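Local coordinates for aq_2013 protein (PDB 2P6C) that is of unknown function and belongs to the uncharacterised UPF0047 (YjbQ) family, assembling as a trimer in the crystal, at residues A[51-56]-A[61-66]. Numbering follows the deposited sequence.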
ATOM      1  N   ILE A  51       5.563  -8.051   0.251  1.00  9.90           N
ATOM      2  CA  ILE A  51       5.026  -7.792  -1.113  1.00 10.51           C
ATOM      3  C   ILE A  51       4.306  -9.064  -1.558  1.00 11.03           C
ATOM      4  O   ILE A  51       4.581 -10.161  -1.089  1.00 10.37           O
ATOM      5  CB  ILE A  51       6.104  -7.279  -2.191  1.00 10.19           C
ATOM      6  CG1 ILE A  51       7.138  -8.379  -2.447  1.00 11.20           C
ATOM      7  CG2 ILE A  51       6.857  -6.057  -1.635  1.00  9.37           C
ATOM      8  CD1 ILE A  51       8.011  -8.093  -3.670  1.00 10.96           C
ATOM      9  N   ILE A  52       3.437  -8.879  -2.542  1.00  9.40           N
ATOM     10  CA  ILE A  52       2.792  -9.969  -3.246  1.00 10.48           C
ATOM     11  C   ILE A  52       3.224  -9.920  -4.680  1.00 10.40           C
ATOM     12  O   ILE A  52       3.043  -8.928  -5.377  1.00  8.72           O
ATOM     13  CB  ILE A  52       1.263  -9.819  -3.180  1.00  9.00           C
ATOM     14  CG1 ILE A  52       0.764 -10.219  -1.787  1.00 11.41           C
ATOM     15  CG2 ILE A  52       0.600 -10.762  -4.200  1.00  9.68           C
ATOM     16  CD1 ILE A  52      -0.717  -9.900  -1.579  1.00 12.02           C
ATOM     17  N   GLN A  53       3.927 -10.976  -5.085  1.00 10.37           N
ATOM     18  CA  GLN A  53       4.394 -11.200  -6.439  1.00 12.28           C
ATOM     19  C   GLN A  53       3.931 -12.566  -6.874  1.00 13.26           C
ATOM     20  O   GLN A  53       3.179 -13.210  -6.196  1.00 12.25           O
ATOM     21  CB  GLN A  53       5.894 -11.243  -6.429  1.00 13.68           C
ATOM     22  CG  GLN A  53       6.448  -9.876  -6.128  1.00 16.00           C
ATOM     23  CD  GLN A  53       6.196  -8.960  -7.299  1.00 15.74           C
ATOM     24  OE1 GLN A  53       6.994  -8.820  -8.212  1.00 17.17           O
ATOM     25  NE2 GLN A  53       5.065  -8.233  -7.191  1.00 15.50           N
ATOM     26  N   ASP A  54       4.374 -13.002  -8.051  1.00 12.48           N
ATOM     27  CA  ASP A  54       4.170 -14.426  -8.269  1.00 13.91           C
ATOM     28  C   ASP A  54       5.500 -15.180  -8.246  1.00 13.36           C
ATOM     29  O   ASP A  54       6.536 -14.632  -7.927  1.00 12.03           O
ATOM     30  CB  ASP A  54       3.320 -14.688  -9.560  1.00 14.76           C
ATOM     31  CG  ASP A  54       4.069 -14.391 -10.861  1.00 16.96           C
ATOM     32  OD1 ASP A  54       5.292 -14.511 -10.877  1.00 15.72           O
ATOM     33  OD2 ASP A  54       3.412 -14.075 -11.859  1.00 18.33           O
ATOM     34  N   ASP A  55       5.448 -16.475  -8.568  1.00 12.86           N
ATOM     35  CA  ASP A  55       6.654 -17.331  -8.397  1.00 13.41           C
ATOM     36  C   ASP A  55       7.649 -17.327  -9.569  1.00 12.87           C
ATOM     37  O   ASP A  55       8.784 -17.769  -9.454  1.00 12.93           O
ATOM     38  CB  ASP A  55       6.201 -18.758  -8.216  1.00 13.36           C
ATOM     39  CG  ASP A  55       5.499 -18.871  -6.872  1.00 16.69           C
ATOM     40  OD1 ASP A  55       6.108 -18.536  -5.859  1.00 16.93           O
ATOM     41  OD2 ASP A  55       4.327 -19.244  -6.868  1.00 18.40           O
ATOM     42  N   GLU A  56       7.271 -16.832 -10.739  1.00 13.48           N
ATOM     43  CA  GLU A  56       8.180 -16.924 -11.896  1.00 13.53           C
ATOM     44  C   GLU A  56       9.567 -16.273 -11.667  1.00 13.32           C
ATOM     45  O   GLU A  56       9.684 -15.114 -11.293  1.00 12.15           O
ATOM     46  CB  GLU A  56       7.487 -16.272 -13.091  1.00 12.33           C
ATOM     47  CG  GLU A  56       7.894 -16.912 -14.418  1.00 13.16           C
ATOM     48  CD  GLU A  56       9.073 -16.161 -14.987  1.00 13.63           C
ATOM     49  OE1 GLU A  56       8.977 -14.953 -15.146  1.00 11.86           O
ATOM     50  OE2 GLU A  56      10.088 -16.797 -15.273  1.00 12.78           O
ATOM     51  N   GLU A  61      13.888 -11.860 -11.241  1.00 11.27           N
ATOM     52  CA  GLU A  61      15.087 -11.154 -11.659  1.00 12.13           C
ATOM     53  C   GLU A  61      14.729  -9.765 -12.164  1.00 11.56           C
ATOM     54  O   GLU A  61      15.398  -8.780 -11.877  1.00 12.31           O
ATOM     55  CB  GLU A  61      15.770 -11.955 -12.772  1.00 15.30           C
ATOM     56  CG  GLU A  61      16.868 -11.148 -13.477  1.00 21.45           C
ATOM     57  CD  GLU A  61      17.915 -12.085 -14.044  1.00 24.80           C
ATOM     58  OE1 GLU A  61      17.667 -13.288 -14.080  1.00 25.04           O
ATOM     59  OE2 GLU A  61      18.966 -11.609 -14.458  1.00 26.85           O
ATOM     60  N   ASP A  62      13.632  -9.638 -12.907  1.00 10.43           N
ATOM     61  CA  ASP A  62      13.221  -8.326 -13.405  1.00 11.20           C
ATOM     62  C   ASP A  62      12.993  -7.335 -12.258  1.00  9.75           C
ATOM     63  O   ASP A  62      13.291  -6.157 -12.357  1.00  9.47           O
ATOM     64  CB  ASP A  62      11.933  -8.447 -14.242  1.00 11.19           C
ATOM     65  CG  ASP A  62      12.157  -9.241 -15.531  1.00 13.42           C
ATOM     66  OD1 ASP A  62      13.211  -9.072 -16.152  1.00 12.70           O
ATOM     67  OD2 ASP A  62      11.255  -9.986 -15.917  1.00 12.48           O
ATOM     68  N   ILE A  63      12.415  -7.813 -11.143  1.00 11.53           N
ATOM     69  CA  ILE A  63      12.081  -6.845 -10.057  1.00 13.66           C
ATOM     70  C   ILE A  63      13.398  -6.352  -9.398  1.00 12.69           C
ATOM     71  O   ILE A  63      13.528  -5.204  -8.992  1.00 14.59           O
ATOM     72  CB  ILE A  63      10.979  -7.342  -9.054  1.00 14.96           C
ATOM     73  CG1 ILE A  63      11.296  -8.717  -8.443  1.00 17.43           C
ATOM     74  CG2 ILE A  63       9.591  -7.487  -9.759  1.00 13.84           C
ATOM     75  CD1 ILE A  63      10.787  -8.891  -7.010  1.00 22.42           C
ATOM     76  N   TRP A  64      14.369  -7.244  -9.218  1.00 13.38           N
ATOM     77  CA  TRP A  64      15.599  -6.729  -8.652  1.00 12.59           C
ATOM     78  C   TRP A  64      16.242  -5.697  -9.582  1.00 11.91           C
ATOM     79  O   TRP A  64      16.696  -4.648  -9.139  1.00 11.71           O
ATOM     80  CB  TRP A  64      16.553  -7.883  -8.393  1.00 12.48           C
ATOM     81  CG  TRP A  64      16.087  -8.677  -7.231  1.00 12.93           C
ATOM     82  CD1 TRP A  64      15.576  -9.982  -7.263  1.00 13.20           C
ATOM     83  CD2 TRP A  64      16.044  -8.252  -5.848  1.00 12.45           C
ATOM     84  NE1 TRP A  64      15.213 -10.432  -6.036  1.00 13.63           N
ATOM     85  CE2 TRP A  64      15.498  -9.339  -5.105  1.00 13.72           C
ATOM     86  CE3 TRP A  64      16.394  -7.096  -5.191  1.00 12.04           C
ATOM     87  CZ2 TRP A  64      15.330  -9.239  -3.739  1.00 14.46           C
ATOM     88  CZ3 TRP A  64      16.223  -6.998  -3.819  1.00 12.85           C
ATOM     89  CH2 TRP A  64      15.684  -8.076  -3.091  1.00 14.67           C
ATOM     90  N   GLU A  65      16.269  -5.996 -10.879  1.00 11.28           N
ATOM     91  CA  GLU A  65      16.868  -5.078 -11.840  1.00 12.92           C
ATOM     92  C   GLU A  65      16.101  -3.726 -11.869  1.00 12.25           C
ATOM     93  O   GLU A  65      16.685  -2.651 -11.884  1.00 11.20           O
ATOM     94  CB  GLU A  65      16.934  -5.790 -13.229  1.00 15.77           C
ATOM     95  CG  GLU A  65      17.830  -7.066 -13.223  1.00 21.42           C
ATOM     96  CD  GLU A  65      17.924  -7.760 -14.600  1.00 24.95           C
ATOM     97  OE1 GLU A  65      17.011  -7.599 -15.399  1.00 26.56           O
ATOM     98  OE2 GLU A  65      18.919  -8.440 -14.845  1.00 28.97           O
ATOM     99  N   TRP A  66      14.723  -3.762 -11.837  1.00 11.57           N
ATOM    100  CA  TRP A  66      13.875  -2.553 -11.816  1.00 11.48           C
ATOM    101  C   TRP A  66      14.068  -1.739 -10.524  1.00 11.19           C
ATOM    102  O   TRP A  66      14.221  -0.521 -10.526  1.00 11.61           O
ATOM    103  CB  TRP A  66      12.416  -3.008 -11.915  1.00 11.52           C
ATOM    104  CG  TRP A  66      11.447  -1.882 -11.905  1.00 11.84           C
ATOM    105  CD1 TRP A  66      11.218  -0.966 -12.946  1.00 11.16           C
ATOM    106  CD2 TRP A  66      10.448  -1.606 -10.891  1.00 12.75           C
ATOM    107  NE1 TRP A  66      10.180  -0.130 -12.691  1.00 13.15           N
ATOM    108  CE2 TRP A  66       9.668  -0.516 -11.373  1.00 12.32           C
ATOM    109  CE3 TRP A  66      10.161  -2.151  -9.659  1.00 13.04           C
ATOM    110  CZ2 TRP A  66       8.629  -0.014 -10.614  1.00 13.69           C
ATOM    111  CZ3 TRP A  66       9.118  -1.646  -8.900  1.00 12.45           C
ATOM    112  CH2 TRP A  66       8.352  -0.567  -9.383  1.00 13.84           C
TER
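Gln53 and Ile63 approach from opposite directions, and the amide oxygen OE1 of Gln53 meets the branch methyl CG2 of Ile63 at 3.3 Å. The end of the longer isoleucine branch, CD1, lies 4.0 Å from the same OE1, so both arms of Ile63 border the carbonyl end of the glutamine. Beside this pair, CD1 of Ile51 touches CD1 of Ile63 loosely, at 4.4 Å. No hydrogen bond joins the two segments; the contact is small and buried. Gln53 is bent at chi2 (-70°), which folds its amide back along the strand, where NE2 donates to Ile52 O at 2.8 Å. That bond is fairly straight (164° at the hydrogen) and lies near the amide plane, fixing the amide's rotation with OE1 facing the helix. A leucine here would probably leave Ile52 O without this donor and, being shorter, open a gap where OE1 had met CG2 of Ile63. Further along, Asp54 OD1 accepts from Glu56 N in an Asx turn, and Glu56 N-caps the next helix through Gly58 N. This turn links strand 48-53, an outer strand, within this chain, of an antiparallel sheet, paired with strand 116-121, to helix 57-70. Asp62 on that helix accepts from Lys78 N and His79 N of a neighbouring subunit, while Ile51 also packs on Thr96 of helix 87-96.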